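Local coordinates for cytolethal distending toxin protein C (Haemophilus ducreyi, PDB 1SR4), which pairs with CdtA in the heterotrimeric CDT genotoxin, probably as one of the two lectin-like subunits that deliver CdtB into host cells, at the interface of chains B and A and the interface of chains C and A. Numbering follows the deposited sequence. Chains: chain A, cytolethal distending toxin protein C; chain B, Cytolethal distending toxin subunit A; chain C, cytolethal distending toxin protein B.

Contact 1 and contact 2 lie about 29 Å apart, measured between the centres of their C-alpha atoms. They share chain A but none of its residues. Contact 1 uses A:153-155, a stretch after the last strand of chain A (144-147), and joins it to CdtA. Contact 2 uses A:7-9 and A:12, ahead of the first strand (19-24), and joins them to CdtB. Both segments are loop-like tails that lie on a partner. At these two contacts, opposite ends of the CdtC chain meet different partners, which probably helps hold the heterotrimer together.

Contact 1: the interface of chains B and A. Residues chain B 146-149, 192; chain A 153-155.
B:Asp148 and A:Lys154 pair through their backbones and side chains where the C-terminal tail of CdtC runs along CdtA. Both subunits belong to the ricin-type beta-trefoil lectin family. The tail adds an antiparallel beta bridge, B:Thr147 with A:Ile155, just after strand 142-146 of chain B. This is a subunit interface of the CDT heterotrimer.

Two hydrogen bonds carry the pairing. The amide N of B:Asp148 donates to the carbonyl O of A:Lys154 at 2.9 Å. The amide N of A:Lys154 returns a nearly straight bond (173° at H) to the carboxylate OD1 of B:Asp148, 3.0 Å away. It comes from above the carboxylate plane, 50° out of it. The carboxylate is folded back over its own backbone, with CG between N and the carbonyl carbon (chi1 55°), which brings OD1 to the amide of A:Lys154.

The charged groups meet more loosely. The side chains cross at about a right angle. The lysine chain leaves the backbone extended, then bends at chi3 and chi4. This turns NZ of A:Lys154 back toward OD2 of B:Asp148, a loose salt bridge at 3.8 Å. One aspartate thus serves a backbone amide with one oxygen and the lysine amine with the other.

A hydroxyl cluster gathers round A:Ser153, one residue back along the tail. OG1 of B:Thr147 makes a weak hydrogen bond to OG of A:Ser153. The same OG1 accepts from the amide N of B:Ser149. OG1 of B:Thr147 is also hydrogen-bonded to OG of B:Ser149 at 3.1 Å, which helps fix the threonine. OG of A:Ser153 is 2.9 Å from the O of water 1, and that water reaches OG1 of B:Thr192.

Apolar packing is light. CG2 of B:Thr147 meets CD1 of A:Ile155 at 3.8 Å, the two side chains crossing obliquely. The CB atoms of B:Ser149 and A:Ser153 also touch.

Contact 2: the interface of chains C and A. Residues chain C 90, 93, 95-96; chain A 7-9, 12.
C:Asp90 receives A:Thr7 and A:Thr8 where the N-terminal tail of CdtC lies on CdtB. CdtB is a member of the endonuclease/exonuclease/phosphatase family, related to deoxyribonuclease I. The site is a loop-to-loop subunit interface of the CDT heterotrimer. The CdtB residues lie between strands 81-87 and 98-102.

Hydrogen bonds converge on the carboxylate of C:Asp90. The hydroxyl OG1 of A:Thr7 donates to OD2 of C:Asp90 at 2.8 Å, from above the carboxylate plane. The amide N of A:Thr8 gives OD1 of C:Asp90 an almost straight bond of 2.9 Å (178° at H). The amide N of C:Ala93 reaches that OD1 from the opposite face. OD2 of C:Asp90 also takes the amides of C:Arg95 and C:Val96, the latter at its anti lone pair, 2.8 Å from N of C:Val96. Backbone amides of its own loop and donors from the tail share the carboxylate. The amides of C:Ala93, C:Arg95 and C:Val96 help fix its orientation for the tail. Together the donors would probably stabilise its negative charge.

The hydroxyl of A:Thr7 also shapes the tail. OG1 stands anti to its own backbone N (chi1 174°), pointing at the aspartate. OG1 of A:Thr7 accepts from the amide N of A:Tyr9 at 3.1 Å, so it links the turn of the tail to CdtB.

A second polar contact lies further along. NH2 of C:Arg95 donates to the carbonyl O of A:Val12 at 2.8 Å. The oxygen lies close to the guanidinium plane. The side chain runs straight from CG to NE, which carries its end out to the tail.

Apolar contacts fill in around C:Val96. CG1 of C:Val96 stands above the ring plane of A:Tyr9, just outside the rim, 3.7 Å from CD2. CG2 of C:Val96 meets CB of A:Val12 at 3.8 Å, these two valines reaching toward each other tip to tip. The methyl CB of C:Ala93 packs on CA of A:Thr7.

Contact 1: the interface of chains B and A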
loop_
_atom_site.group_PDB
_atom_site.type_symbol
_atom_site.label_atom_id
_atom_site.label_comp_id
_atom_site.label_asym_id
_atom_site.label_seq_id
_atom_site.Cartn_x
_atom_site.Cartn_y
_atom_site.Cartn_z
ATOM N N PRO B 146 4.554 7.919 -9.767
ATOM C CA PRO B 146 5.461 6.983 -9.093
ATOM C C PRO B 146 6.813 6.900 -9.784
ATOM O O PRO B 146 6.901 7.077 -10.999
ATOM C CB PRO B 146 4.695 5.656 -9.155
ATOM C CG PRO B 146 3.975 5.755 -10.489
ATOM C CD PRO B 146 3.477 7.212 -10.487
ATOM N N THR B 147 7.866 6.660 -9.005
ATOM C CA THR B 147 9.210 6.518 -9.565
ATOM C C THR B 147 9.545 5.041 -9.401
ATOM O O THR B 147 8.820 4.320 -8.701
ATOM C CB THR B 147 10.256 7.314 -8.786
ATOM O OG1 THR B 147 10.450 6.709 -7.503
ATOM C CG2 THR B 147 9.815 8.767 -8.608
ATOM N N ASP B 148 10.633 4.578 -10.008
ATOM C CA ASP B 148 10.959 3.169 -9.859
ATOM C C ASP B 148 11.520 2.754 -8.503
ATOM O O ASP B 148 11.849 1.588 -8.304
ATOM C CB ASP B 148 11.875 2.674 -10.979
ATOM C CG ASP B 148 13.140 3.482 -11.121
ATOM O OD1 ASP B 148 13.473 4.299 -10.230
ATOM O OD2 ASP B 148 13.815 3.277 -12.152
ATOM N N SER B 149 11.616 3.688 -7.561
ATOM C CA SER B 149 12.090 3.327 -6.223
ATOM C C SER B 149 10.894 3.249 -5.288
ATOM O O SER B 149 11.030 2.845 -4.131
ATOM C CB SER B 149 13.070 4.367 -5.682
ATOM O OG SER B 149 12.391 5.569 -5.374
ATOM N N THR B 192 11.794 14.255 -5.464
ATOM C CA THR B 192 11.187 13.023 -4.958
ATOM C C THR B 192 10.742 13.177 -3.510
ATOM O O THR B 192 11.452 13.738 -2.670
ATOM C CB THR B 192 12.133 11.784 -5.087
ATOM O OG1 THR B 192 13.418 12.096 -4.574
ATOM C CG2 THR B 192 12.306 11.388 -6.543
ATOM N N SER A 153 16.126 8.078 -8.597
ATOM C CA SER A 153 15.039 7.239 -9.051
ATOM C C SER A 153 14.511 7.884 -10.326
ATOM O O SER A 153 14.727 9.066 -10.579
ATOM C CB SER A 153 13.929 7.109 -7.989
ATOM O OG SER A 153 13.174 8.299 -7.824
ATOM N N LYS A 154 13.826 7.107 -11.140
ATOM C CA LYS A 154 13.309 7.634 -12.385
ATOM C C LYS A 154 11.793 7.632 -12.403
ATOM O O LYS A 154 11.166 6.655 -11.998
ATOM C CB LYS A 154 13.859 6.791 -13.543
ATOM C CG LYS A 154 13.092 6.926 -14.848
ATOM C CD LYS A 154 13.653 5.992 -15.932
ATOM C CE LYS A 154 13.518 4.532 -15.551
ATOM N NZ LYS A 154 12.092 4.124 -15.383
ATOM N N ILE A 155 11.215 8.739 -12.850
ATOM C CA ILE A 155 9.771 8.852 -12.988
ATOM C C ILE A 155 9.337 7.757 -13.968
ATOM O O ILE A 155 9.891 7.654 -15.067
ATOM C CB ILE A 155 9.350 10.196 -13.623
ATOM C CG1 ILE A 155 9.773 11.367 -12.741
ATOM C CG2 ILE A 155 7.830 10.217 -13.834
ATOM C CD1 ILE A 155 9.170 11.280 -11.381
HETATM O O HOH W 1 14.313 9.221 -5.378
#

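Contact 2: the interface of chains C and A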
loop_
_atom_site.group_PDB
_atom_site.type_symbol
_atom_site.label_atom_id
_atom_site.label_comp_id
_atom_site.label_asym_id
_atom_site.label_seq_id
_atom_site.Cartn_x
_atom_site.Cartn_y
_atom_site.Cartn_z
ATOM N N ASP C 90 -1.295 -22.306 -6.182
ATOM C CA ASP C 90 0.102 -22.715 -6.314
ATOM C C ASP C 90 0.531 -23.810 -5.325
ATOM O O ASP C 90 1.222 -23.541 -4.344
ATOM C CB ASP C 90 0.997 -21.475 -6.149
ATOM C CG ASP C 90 2.422 -21.705 -6.604
ATOM O OD1 ASP C 90 2.760 -22.851 -6.951
ATOM O OD2 ASP C 90 3.204 -20.723 -6.620
ATOM N N ALA C 93 4.794 -24.104 -5.242
ATOM C CA ALA C 93 5.666 -23.226 -4.449
ATOM C C ALA C 93 4.915 -22.322 -3.471
ATOM O O ALA C 93 5.520 -21.516 -2.759
ATOM C CB ALA C 93 6.507 -22.366 -5.381
ATOM N N ARG C 95 3.182 -19.632 -3.874
ATOM C CA ARG C 95 3.295 -18.194 -3.982
ATOM C C ARG C 95 2.275 -17.588 -4.961
ATOM O O ARG C 95 1.710 -16.527 -4.687
ATOM C CB ARG C 95 4.743 -17.765 -4.306
ATOM C CG ARG C 95 5.323 -18.183 -5.633
ATOM C CD ARG C 95 6.801 -17.769 -5.683
ATOM N NE ARG C 95 7.434 -18.181 -6.938
ATOM C CZ ARG C 95 7.254 -17.573 -8.106
ATOM N NH1 ARG C 95 6.460 -16.508 -8.197
ATOM N NH2 ARG C 95 7.859 -18.035 -9.190
ATOM N N VAL C 96 1.986 -18.269 -6.065
ATOM C CA VAL C 96 1.036 -17.712 -7.008
ATOM C C VAL C 96 -0.407 -18.074 -6.627
ATOM O O VAL C 96 -1.073 -18.874 -7.292
ATOM C CB VAL C 96 1.387 -18.147 -8.446
ATOM C CG1 VAL C 96 0.435 -17.478 -9.441
ATOM C CG2 VAL C 96 2.838 -17.722 -8.761
ATOM N N THR A 7 7.226 -23.662 -8.778
ATOM C CA THR A 7 5.871 -23.140 -8.751
ATOM C C THR A 7 4.997 -23.802 -9.812
ATOM O O THR A 7 5.475 -24.195 -10.876
ATOM C CB THR A 7 5.840 -21.605 -8.985
ATOM O OG1 THR A 7 4.480 -21.171 -9.079
ATOM C CG2 THR A 7 6.553 -21.240 -10.272
ATOM N N THR A 8 3.708 -23.901 -9.512
ATOM C CA THR A 8 2.719 -24.488 -10.410
ATOM C C THR A 8 2.522 -23.562 -11.607
ATOM O O THR A 8 2.042 -23.978 -12.646
ATOM C CB THR A 8 1.363 -24.674 -9.654
ATOM O OG1 THR A 8 1.549 -25.632 -8.607
ATOM C CG2 THR A 8 0.241 -25.142 -10.582
ATOM N N TYR A 9 2.934 -22.309 -11.469
ATOM C CA TYR A 9 2.755 -21.331 -12.540
ATOM C C TYR A 9 4.056 -20.687 -12.971
ATOM O O TYR A 9 4.357 -19.547 -12.600
ATOM C CB TYR A 9 1.767 -20.260 -12.078
ATOM C CG TYR A 9 0.409 -20.836 -11.749
ATOM C CD1 TYR A 9 -0.473 -21.220 -12.765
ATOM C CD2 TYR A 9 0.027 -21.044 -10.427
ATOM C CE1 TYR A 9 -1.700 -21.796 -12.465
ATOM C CE2 TYR A 9 -1.188 -21.623 -10.116
ATOM C CZ TYR A 9 -2.048 -22.000 -11.134
ATOM O OH TYR A 9 -3.244 -22.599 -10.807
ATOM N N VAL A 12 5.084 -16.977 -14.014
ATOM C CA VAL A 12 5.283 -15.938 -13.006
ATOM C C VAL A 12 6.678 -15.988 -12.407
ATOM O O VAL A 12 7.021 -16.920 -11.673
ATOM C CB VAL A 12 4.269 -16.066 -11.837
ATOM C CG1 VAL A 12 4.482 -14.927 -10.842
ATOM C CG2 VAL A 12 2.837 -16.044 -12.366
#